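Local coordinates for ZT_dimer domain-containing protein (PDB 6VDA) that probably moves divalent metal cations such as zinc across the membrane as a cation diffusion facilitator, of which this chain is the zinc-binding C-terminal domain, at residues K66-R71 and E76-H81; D14-L19 and H26-V31. All coordinates share one frame; numbering follows the deposited sequence.

Contact 1 (K66-R71 and E76-H81); sequences KEMLKR and EDVTIH
V78 meets the helical segment 66-71 through a single methyl, CG2, which lies against both M68 and L69. The closest approach is between M68 CB and V78 CG2, at 3.7 Å, and the two side chains cross at nearly a right angle. Beyond CB the methionine is bent at chi2 and again at chi3. The double bend brings M68 CE back to 4.1 Å from V78 CG2, so the valine methyl sits against both the root and the tip of M68. L69 runs past V78 in the opposite sense and adds CD1, 4.0 Å from V78 CG2. In V78, CG1 stands anti to the backbone N (chi1 -179°), which leaves CG2 beside that N as the branch that reaches the helix. The neighbouring D77 turns away from the helix, and its OD1 accepts a bond from V78 N (2.7 Å), met on the anti side of the carboxylate and 25° out of its plane. M68 also touches I42 of strand 39-48 and I15 of helix 6-19, so its side chain lies where the sheet and both helices meet. Helix 54-71 here packs on strand 75-84 in the second half of a beta-alpha-beta unit whose first strand is 39-48.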
ATOM      1  N   LYS A  66       6.373  -1.459 -14.182  1.00 79.13           N
ATOM      2  CA  LYS A  66       7.378  -1.554 -15.271  1.00 83.59           C
ATOM      3  C   LYS A  66       6.668  -1.236 -16.593  1.00 84.84           C
ATOM      4  O   LYS A  66       7.154  -0.345 -17.319  1.00 87.59           O
ATOM      5  CB  LYS A  66       8.052  -2.932 -15.257  1.00 84.83           C
ATOM      6  CG  LYS A  66       9.408  -3.018 -15.948  1.00 87.57           C
ATOM      7  N   GLU A  67       5.522  -1.878 -16.848  1.00 84.24           N
ATOM      8  CA  GLU A  67       4.712  -1.701 -18.085  1.00 83.93           C
ATOM      9  C   GLU A  67       4.126  -0.287 -18.141  1.00 84.34           C
ATOM     10  O   GLU A  67       4.088   0.281 -19.252  1.00 89.20           O
ATOM     11  CB  GLU A  67       3.604  -2.752 -18.187  1.00 82.70           C
ATOM     12  CG  GLU A  67       4.095  -4.093 -18.698  1.00 86.13           C
ATOM     13  CD  GLU A  67       4.909  -3.992 -19.979  1.00 92.23           C
ATOM     14  OE1 GLU A  67       4.406  -3.383 -20.957  1.00 91.43           O
ATOM     15  OE2 GLU A  67       6.056  -4.489 -19.986  1.00 93.61           O
ATOM     16  N   MET A  68       3.688   0.261 -17.004  1.00 84.86           N
ATOM     17  CA  MET A  68       3.161   1.650 -16.919  1.00 86.33           C
ATOM     18  C   MET A  68       4.253   2.620 -17.386  1.00 85.96           C
ATOM     19  O   MET A  68       3.964   3.446 -18.257  1.00 83.65           O
ATOM     20  CB  MET A  68       2.739   2.011 -15.492  1.00 90.67           C
ATOM     21  CG  MET A  68       1.580   1.182 -14.967  1.00 95.06           C
ATOM     22  SD  MET A  68      -0.026   1.680 -15.628  1.00101.18           S
ATOM     23  CE  MET A  68      -0.167   3.305 -14.889  1.00106.27           C
ATOM     24  N   LEU A  69       5.466   2.497 -16.834  1.00 85.54           N
ATOM     25  CA  LEU A  69       6.614   3.405 -17.105  1.00 86.51           C
ATOM     26  C   LEU A  69       7.039   3.293 -18.577  1.00 89.36           C
ATOM     27  O   LEU A  69       7.453   4.320 -19.139  1.00 92.60           O
ATOM     28  CB  LEU A  69       7.765   3.065 -16.149  1.00 86.30           C
ATOM     29  CG  LEU A  69       7.896   3.967 -14.917  1.00 85.12           C
ATOM     30  CD1 LEU A  69       6.550   4.225 -14.268  1.00 82.79           C
ATOM     31  CD2 LEU A  69       8.862   3.379 -13.901  1.00 84.81           C
ATOM     32  N   LYS A  70       6.928   2.104 -19.178  1.00 90.96           N
ATOM     33  CA  LYS A  70       7.301   1.845 -20.597  1.00 95.99           C
ATOM     34  C   LYS A  70       6.280   2.502 -21.538  1.00 98.13           C
ATOM     35  O   LYS A  70       6.684   2.922 -22.636  1.00105.39           O
ATOM     36  CB  LYS A  70       7.385   0.342 -20.891  1.00 96.45           C
ATOM     37  CG  LYS A  70       8.677  -0.344 -20.465  1.00 98.60           C
ATOM     38  CD  LYS A  70       8.871  -1.722 -21.084  1.00100.40           C
ATOM     39  N   ARG A  71       5.012   2.573 -21.129  1.00100.06           N
ATOM     40  CA  ARG A  71       3.870   3.027 -21.975  1.00100.89           C
ATOM     41  C   ARG A  71       3.923   4.547 -22.147  1.00103.30           C
ATOM     42  O   ARG A  71       3.808   5.018 -23.297  1.00101.85           O
ATOM     43  CB  ARG A  71       2.541   2.617 -21.332  1.00 96.53           C
ATOM     44  CG  ARG A  71       1.301   3.174 -22.015  1.00 98.11           C
ATOM     45  CD  ARG A  71       0.722   2.219 -23.036  1.00100.36           C
ATOM     46  NE  ARG A  71      -0.597   2.653 -23.478  1.00102.55           N
ATOM     47  CZ  ARG A  71      -1.462   1.897 -24.150  1.00103.30           C
ATOM     48  NH1 ARG A  71      -1.158   0.650 -24.468  1.00102.53           N
ATOM     49  NH2 ARG A  71      -2.633   2.394 -24.505  1.00105.67           N
ATOM     50  N   GLU A  76       6.246   9.296 -13.620  1.00 95.33           N
ATOM     51  CA  GLU A  76       7.459   9.315 -12.758  1.00 99.09           C
ATOM     52  C   GLU A  76       7.440   8.092 -11.827  1.00 97.99           C
ATOM     53  O   GLU A  76       8.509   7.475 -11.660  1.00101.33           O
ATOM     54  CB  GLU A  76       7.520  10.638 -11.986  1.00102.90           C
ATOM     55  CG  GLU A  76       8.738  10.783 -11.090  1.00108.45           C
ATOM     56  CD  GLU A  76      10.077  10.893 -11.803  1.00113.02           C
ATOM     57  OE1 GLU A  76      10.108  11.395 -12.948  1.00116.90           O
ATOM     58  OE2 GLU A  76      11.091  10.480 -11.207  1.00115.30           O
ATOM     59  N   ASP A  77       6.283   7.750 -11.241  1.00 92.24           N
ATOM     60  CA  ASP A  77       6.139   6.554 -10.366  1.00 89.62           C
ATOM     61  C   ASP A  77       4.685   6.050 -10.334  1.00 86.93           C
ATOM     62  O   ASP A  77       3.759   6.814 -10.686  1.00 84.70           O
ATOM     63  CB  ASP A  77       6.640   6.841  -8.950  1.00 91.28           C
ATOM     64  CG  ASP A  77       7.195   5.617  -8.243  1.00 91.49           C
ATOM     65  OD1 ASP A  77       6.895   4.490  -8.690  1.00 88.05           O
ATOM     66  OD2 ASP A  77       7.930   5.800  -7.253  1.00 96.81           O
ATOM     67  N   VAL A  78       4.510   4.790  -9.927  1.00 80.28           N
ATOM     68  CA  VAL A  78       3.192   4.106  -9.813  1.00 79.77           C
ATOM     69  C   VAL A  78       3.214   3.250  -8.557  1.00 79.66           C
ATOM     70  O   VAL A  78       4.061   2.350  -8.497  1.00 79.70           O
ATOM     71  CB  VAL A  78       2.883   3.229 -11.038  1.00 79.71           C
ATOM     72  CG1 VAL A  78       1.517   2.569 -10.905  1.00 77.16           C
ATOM     73  CG2 VAL A  78       3.003   4.013 -12.337  1.00 80.72           C
ATOM     74  N   THR A  79       2.313   3.526  -7.614  1.00 83.33           N
ATOM     75  CA  THR A  79       2.119   2.738  -6.370  1.00 83.16           C
ATOM     76  C   THR A  79       0.768   2.022  -6.464  1.00 81.25           C
ATOM     77  O   THR A  79      -0.248   2.692  -6.795  1.00 78.62           O
ATOM     78  CB  THR A  79       2.233   3.613  -5.114  1.00 88.46           C
ATOM     79  OG1 THR A  79       1.130   4.518  -5.101  1.00 92.65           O
ATOM     80  CG2 THR A  79       3.530   4.389  -5.049  1.00 90.51           C
ATOM     81  N   ILE A  80       0.781   0.717  -6.173  1.00 75.78           N
ATOM     82  CA  ILE A  80      -0.363  -0.219  -6.342  1.00 75.77           C
ATOM     83  C   ILE A  80      -0.622  -0.910  -5.007  1.00 74.68           C
ATOM     84  O   ILE A  80       0.254  -1.646  -4.558  1.00 78.32           O
ATOM     85  CB  ILE A  80      -0.058  -1.244  -7.447  1.00 74.42           C
ATOM     86  CG1 ILE A  80       0.362  -0.552  -8.744  1.00 76.97           C
ATOM     87  CG2 ILE A  80      -1.245  -2.171  -7.655  1.00 74.69           C
ATOM     88  CD1 ILE A  80       0.899  -1.494  -9.787  1.00 79.61           C
ATOM     89  N   HIS A  81      -1.802  -0.696  -4.432  1.00 75.22           N
ATOM     90  CA  HIS A  81      -2.303  -1.400  -3.226  1.00 76.45           C
ATOM     91  C   HIS A  81      -3.029  -2.672  -3.678  1.00 76.01           C
ATOM     92  O   HIS A  81      -3.783  -2.605  -4.677  1.00 77.25           O
ATOM     93  CB  HIS A  81      -3.149  -0.429  -2.400  1.00 80.86           C
ATOM     94  CG  HIS A  81      -2.445   0.866  -2.166  1.00 88.62           C
ATOM     95  ND1 HIS A  81      -2.880   2.061  -2.725  1.00 92.03           N
ATOM     96  CD2 HIS A  81      -1.302   1.150  -1.496  1.00 90.23           C
ATOM     97  CE1 HIS A  81      -2.060   3.028  -2.372  1.00 92.13           C
ATOM     98  NE2 HIS A  81      -1.078   2.494  -1.621  1.00 93.85           N
TER

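Contact 2 (D14-L19 and H26-V31); sequences DIFAVL and HNPHRV. With ZN (zinc ion), chain B; SO4 (sulfate ion), chain C.
P28 presses its ring against the helix while its neighbours on the same strand hold two very different groups, a sulfate ion just before it and a zinc ion just after. The proline meets two side chains of segment 14-19: its CB lies 3.7 Å from L19 CD1, and its CG is equally close to F16 CE1. L19 and P28 slide past each other in opposite directions, whereas the phenyl ring is set obliquely to the proline. F16 also reaches past the corner that the chain turns at R30, bringing CZ to 4.0 Å from V31 CG2. The other valine methyl, CG1, faces I15 CG2, so that V31 divides its two branches between successive helix residues; chi1 of -176° puts CG1 anti to the backbone N and CG2 beside it.

H29 points away from the helix, with chi1 of 66° placing its ring between the backbone N and the carbonyl carbon. There NE2 binds the zinc ion at 2.1 Å, and ND1 donates to N27 O at 2.9 Å, with the oxygen near the ring plane. This second bond fixes the rotation of the imidazole and would help direct NE2 to the metal. D45, E83 and E89 complete the zinc site. The sulfate, probably from the crystallisation liquor, takes a nearly straight bond from H26 ND1 to O2 (2.6 Å), at the edge of the imidazole, and another from N27 N to O1.

Helix 6-19 thus packs on strand 26-36, an outer strand of the sheet within this chain. I15 reaches on to I42 and M44 of the adjoining strand 39-48, and V18 touches E67 of helix 54-71, the second helix against the sheet.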
ATOM      1  N   ASP A  14      -4.835   5.116 -20.956  1.00 93.23           N
ATOM      2  CA  ASP A  14      -3.534   4.394 -21.069  1.00 94.60           C
ATOM      3  C   ASP A  14      -3.304   3.501 -19.838  1.00 88.91           C
ATOM      4  O   ASP A  14      -2.806   2.378 -20.015  1.00 87.43           O
ATOM      5  CB  ASP A  14      -2.374   5.374 -21.288  1.00 96.43           C
ATOM      6  CG  ASP A  14      -2.477   6.147 -22.595  1.00102.12           C
ATOM      7  OD1 ASP A  14      -3.560   6.106 -23.219  1.00106.23           O
ATOM      8  OD2 ASP A  14      -1.481   6.785 -22.984  1.00101.15           O
ATOM      9  N   ILE A  15      -3.638   3.983 -18.635  1.00 88.24           N
ATOM     10  CA  ILE A  15      -3.484   3.226 -17.354  1.00 86.16           C
ATOM     11  C   ILE A  15      -4.362   1.972 -17.436  1.00 84.61           C
ATOM     12  O   ILE A  15      -3.825   0.858 -17.336  1.00 80.09           O
ATOM     13  CB  ILE A  15      -3.859   4.096 -16.137  1.00 88.05           C
ATOM     14  CG1 ILE A  15      -2.927   5.302 -15.976  1.00 88.28           C
ATOM     15  CG2 ILE A  15      -3.918   3.254 -14.871  1.00 87.88           C
ATOM     16  CD1 ILE A  15      -3.471   6.380 -15.062  1.00 90.31           C
ATOM     17  N   PHE A  16      -5.668   2.158 -17.637  1.00 85.38           N
ATOM     18  CA  PHE A  16      -6.657   1.054 -17.755  1.00 85.16           C
ATOM     19  C   PHE A  16      -6.264   0.145 -18.924  1.00 84.92           C
ATOM     20  O   PHE A  16      -6.467  -1.072 -18.819  1.00 87.06           O
ATOM     21  CB  PHE A  16      -8.080   1.607 -17.857  1.00 85.52           C
ATOM     22  CG  PHE A  16      -8.713   1.903 -16.523  1.00 83.63           C
ATOM     23  CD1 PHE A  16      -9.296   0.889 -15.780  1.00 86.48           C
ATOM     24  CD2 PHE A  16      -8.702   3.183 -15.996  1.00 85.63           C
ATOM     25  CE1 PHE A  16      -9.875   1.155 -14.549  1.00 85.88           C
ATOM     26  CE2 PHE A  16      -9.276   3.448 -14.760  1.00 87.61           C
ATOM     27  CZ  PHE A  16      -9.867   2.434 -14.042  1.00 86.59           C
ATOM     28  N   ALA A  17      -5.692   0.714 -19.989  1.00 86.17           N
ATOM     29  CA  ALA A  17      -5.224  -0.034 -21.179  1.00 88.00           C
ATOM     30  C   ALA A  17      -4.122  -1.016 -20.765  1.00 84.75           C
ATOM     31  O   ALA A  17      -4.176  -2.168 -21.196  1.00 89.74           O
ATOM     32  CB  ALA A  17      -4.762   0.920 -22.258  1.00 90.75           C
ATOM     33  N   VAL A  18      -3.177  -0.585 -19.928  1.00 86.23           N
ATOM     34  CA  VAL A  18      -2.056  -1.443 -19.426  1.00 88.67           C
ATOM     35  C   VAL A  18      -2.579  -2.533 -18.474  1.00 86.46           C
ATOM     36  O   VAL A  18      -2.058  -3.658 -18.541  1.00 89.77           O
ATOM     37  CB  VAL A  18      -0.955  -0.611 -18.743  1.00 90.35           C
ATOM     38  CG1 VAL A  18       0.084  -1.511 -18.086  1.00 90.57           C
ATOM     39  CG2 VAL A  18      -0.293   0.359 -19.715  1.00 91.27           C
ATOM     40  N   LEU A  19      -3.535  -2.225 -17.594  1.00 82.34           N
ATOM     41  CA  LEU A  19      -4.041  -3.199 -16.586  1.00 78.61           C
ATOM     42  C   LEU A  19      -4.744  -4.366 -17.288  1.00 79.26           C
ATOM     43  O   LEU A  19      -4.589  -5.501 -16.809  1.00 74.10           O
ATOM     44  CB  LEU A  19      -4.987  -2.490 -15.616  1.00 76.45           C
ATOM     45  CG  LEU A  19      -4.327  -1.465 -14.696  1.00 75.79           C
ATOM     46  CD1 LEU A  19      -5.385  -0.682 -13.941  1.00 76.69           C
ATOM     47  CD2 LEU A  19      -3.347  -2.126 -13.733  1.00 73.31           C
ATOM     48  N   HIS A  26      -7.885  -7.542 -11.015  1.00 73.78           N
ATOM     49  CA  HIS A  26      -9.362  -7.385 -10.989  1.00 73.89           C
ATOM     50  C   HIS A  26      -9.744  -6.054 -10.337  1.00 71.63           C
ATOM     51  O   HIS A  26      -8.964  -5.551  -9.500  1.00 66.45           O
ATOM     52  CB  HIS A  26     -10.009  -8.599 -10.309  1.00 76.32           C
ATOM     53  CG  HIS A  26      -9.841  -9.854 -11.096  1.00 76.98           C
ATOM     54  ND1 HIS A  26     -10.528 -10.081 -12.268  1.00 77.12           N
ATOM     55  CD2 HIS A  26      -9.039 -10.924 -10.906  1.00 76.08           C
ATOM     56  CE1 HIS A  26     -10.169 -11.246 -12.759  1.00 77.95           C
ATOM     57  NE2 HIS A  26      -9.248 -11.777 -11.946  1.00 76.66           N
ATOM     58  N   ASN A  27     -10.878  -5.496 -10.768  1.00 71.23           N
ATOM     59  CA  ASN A  27     -11.575  -4.355 -10.123  1.00 71.41           C
ATOM     60  C   ASN A  27     -10.581  -3.262  -9.744  1.00 71.38           C
ATOM     61  O   ASN A  27     -10.508  -2.870  -8.582  1.00 72.21           O
ATOM     62  CB  ASN A  27     -12.342  -4.819  -8.885  1.00 70.80           C
ATOM     63  CG  ASN A  27     -13.316  -3.773  -8.384  1.00 71.31           C
ATOM     64  OD1 ASN A  27     -13.606  -3.700  -7.190  1.00 69.58           O
ATOM     65  ND2 ASN A  27     -13.827  -2.962  -9.292  1.00 66.05           N
ATOM     66  N   PRO A  28      -9.778  -2.733 -10.694  1.00 72.92           N
ATOM     67  CA  PRO A  28      -8.961  -1.554 -10.415  1.00 72.86           C
ATOM     68  C   PRO A  28      -9.889  -0.402 -10.000  1.00 74.07           C
ATOM     69  O   PRO A  28     -10.883  -0.187 -10.679  1.00 73.42           O
ATOM     70  CB  PRO A  28      -8.235  -1.256 -11.732  1.00 73.22           C
ATOM     71  CG  PRO A  28      -9.067  -1.979 -12.792  1.00 76.86           C
ATOM     72  CD  PRO A  28      -9.638  -3.195 -12.085  1.00 77.25           C
ATOM     73  N   HIS A  29      -9.576   0.261  -8.884  1.00 72.80           N
ATOM     74  CA  HIS A  29     -10.387   1.366  -8.297  1.00 75.83           C
ATOM     75  C   HIS A  29      -9.481   2.304  -7.496  1.00 72.99           C
ATOM     76  O   HIS A  29      -8.311   1.936  -7.268  1.00 71.33           O
ATOM     77  CB  HIS A  29     -11.535   0.802  -7.446  1.00 76.08           C
ATOM     78  CG  HIS A  29     -11.106   0.076  -6.211  1.00 77.35           C
ATOM     79  ND1 HIS A  29     -10.540  -1.183  -6.253  1.00 75.94           N
ATOM     80  CD2 HIS A  29     -11.198   0.409  -4.900  1.00 78.15           C
ATOM     81  CE1 HIS A  29     -10.285  -1.591  -5.020  1.00 76.39           C
ATOM     82  NE2 HIS A  29     -10.676  -0.627  -4.168  1.00 75.82           N
ATOM     83  N   ARG A  30     -10.019   3.451  -7.073  1.00 76.61           N
ATOM     84  CA  ARG A  30      -9.262   4.555  -6.415  1.00 78.45           C
ATOM     85  C   ARG A  30      -8.043   4.886  -7.279  1.00 74.49           C
ATOM     86  O   ARG A  30      -6.941   5.118  -6.728  1.00 74.17           O
ATOM     87  CB  ARG A  30      -8.863   4.190  -4.981  1.00 81.45           C
ATOM     88  CG  ARG A  30      -9.996   4.336  -3.978  1.00 89.52           C
ATOM     89  CD  ARG A  30      -9.538   4.183  -2.539  1.00 94.84           C
ATOM     90  NE  ARG A  30     -10.671   4.042  -1.631  1.00101.26           N
ATOM     91  CZ  ARG A  30     -10.576   3.886  -0.313  1.00106.34           C
ATOM     92  NH1 ARG A  30      -9.389   3.854   0.273  1.00108.87           N
ATOM     93  NH2 ARG A  30     -11.673   3.762   0.416  1.00109.97           N
ATOM     94  N   VAL A  31      -8.243   4.893  -8.591  1.00 71.30           N
ATOM     95  CA  VAL A  31      -7.179   5.228  -9.572  1.00 72.47           C
ATOM     96  C   VAL A  31      -7.086   6.750  -9.641  1.00 75.47           C
ATOM     97  O   VAL A  31      -8.065   7.386 -10.056  1.00 80.70           O
ATOM     98  CB  VAL A  31      -7.455   4.589 -10.938  1.00 71.66           C
ATOM     99  CG1 VAL A  31      -6.317   4.868 -11.904  1.00 72.56           C
ATOM    100  CG2 VAL A  31      -7.713   3.095 -10.791  1.00 68.25           C
TER
HETATM  101 ZN    ZN B 401      -9.446  -0.598  -2.413  1.00 88.32          ZN
HETATM  102  S   SO4 C 402     -12.619  -7.438 -13.088  0.50 73.68           S
HETATM  103  O1  SO4 C 402     -11.699  -6.384 -13.420  0.50 74.20           O
HETATM  104  O2  SO4 C 402     -12.206  -8.655 -13.730  0.50 74.27           O
HETATM  105  O3  SO4 C 402     -13.939  -7.086 -13.538  0.50 73.16           O
HETATM  106  O4  SO4 C 402     -12.639  -7.629 -11.666  0.50 74.20           O

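Overall arrangement
Both contacts dock a helix on the same mixed sheet, but at its two outermost strands within the chain: contact 1 uses strand 75-84, contact 2 strand 26-36, with strand 39-48 between them. Contact 1 is a small, buried and wholly apolar junction. Contact 2 is larger and only partly buried, adding an aromatic ring and a proline, and its strand carries a zinc ligand on the side away from the helix. The helices themselves adjoin, E67 and R71 of one packing on V18 and A17 of the other, so the two contacts lie side by side on one face of the sheet. H81 of segment 76-81 bonds to D45, linking contact 1 to the zinc site that H29 of contact 2 helps form.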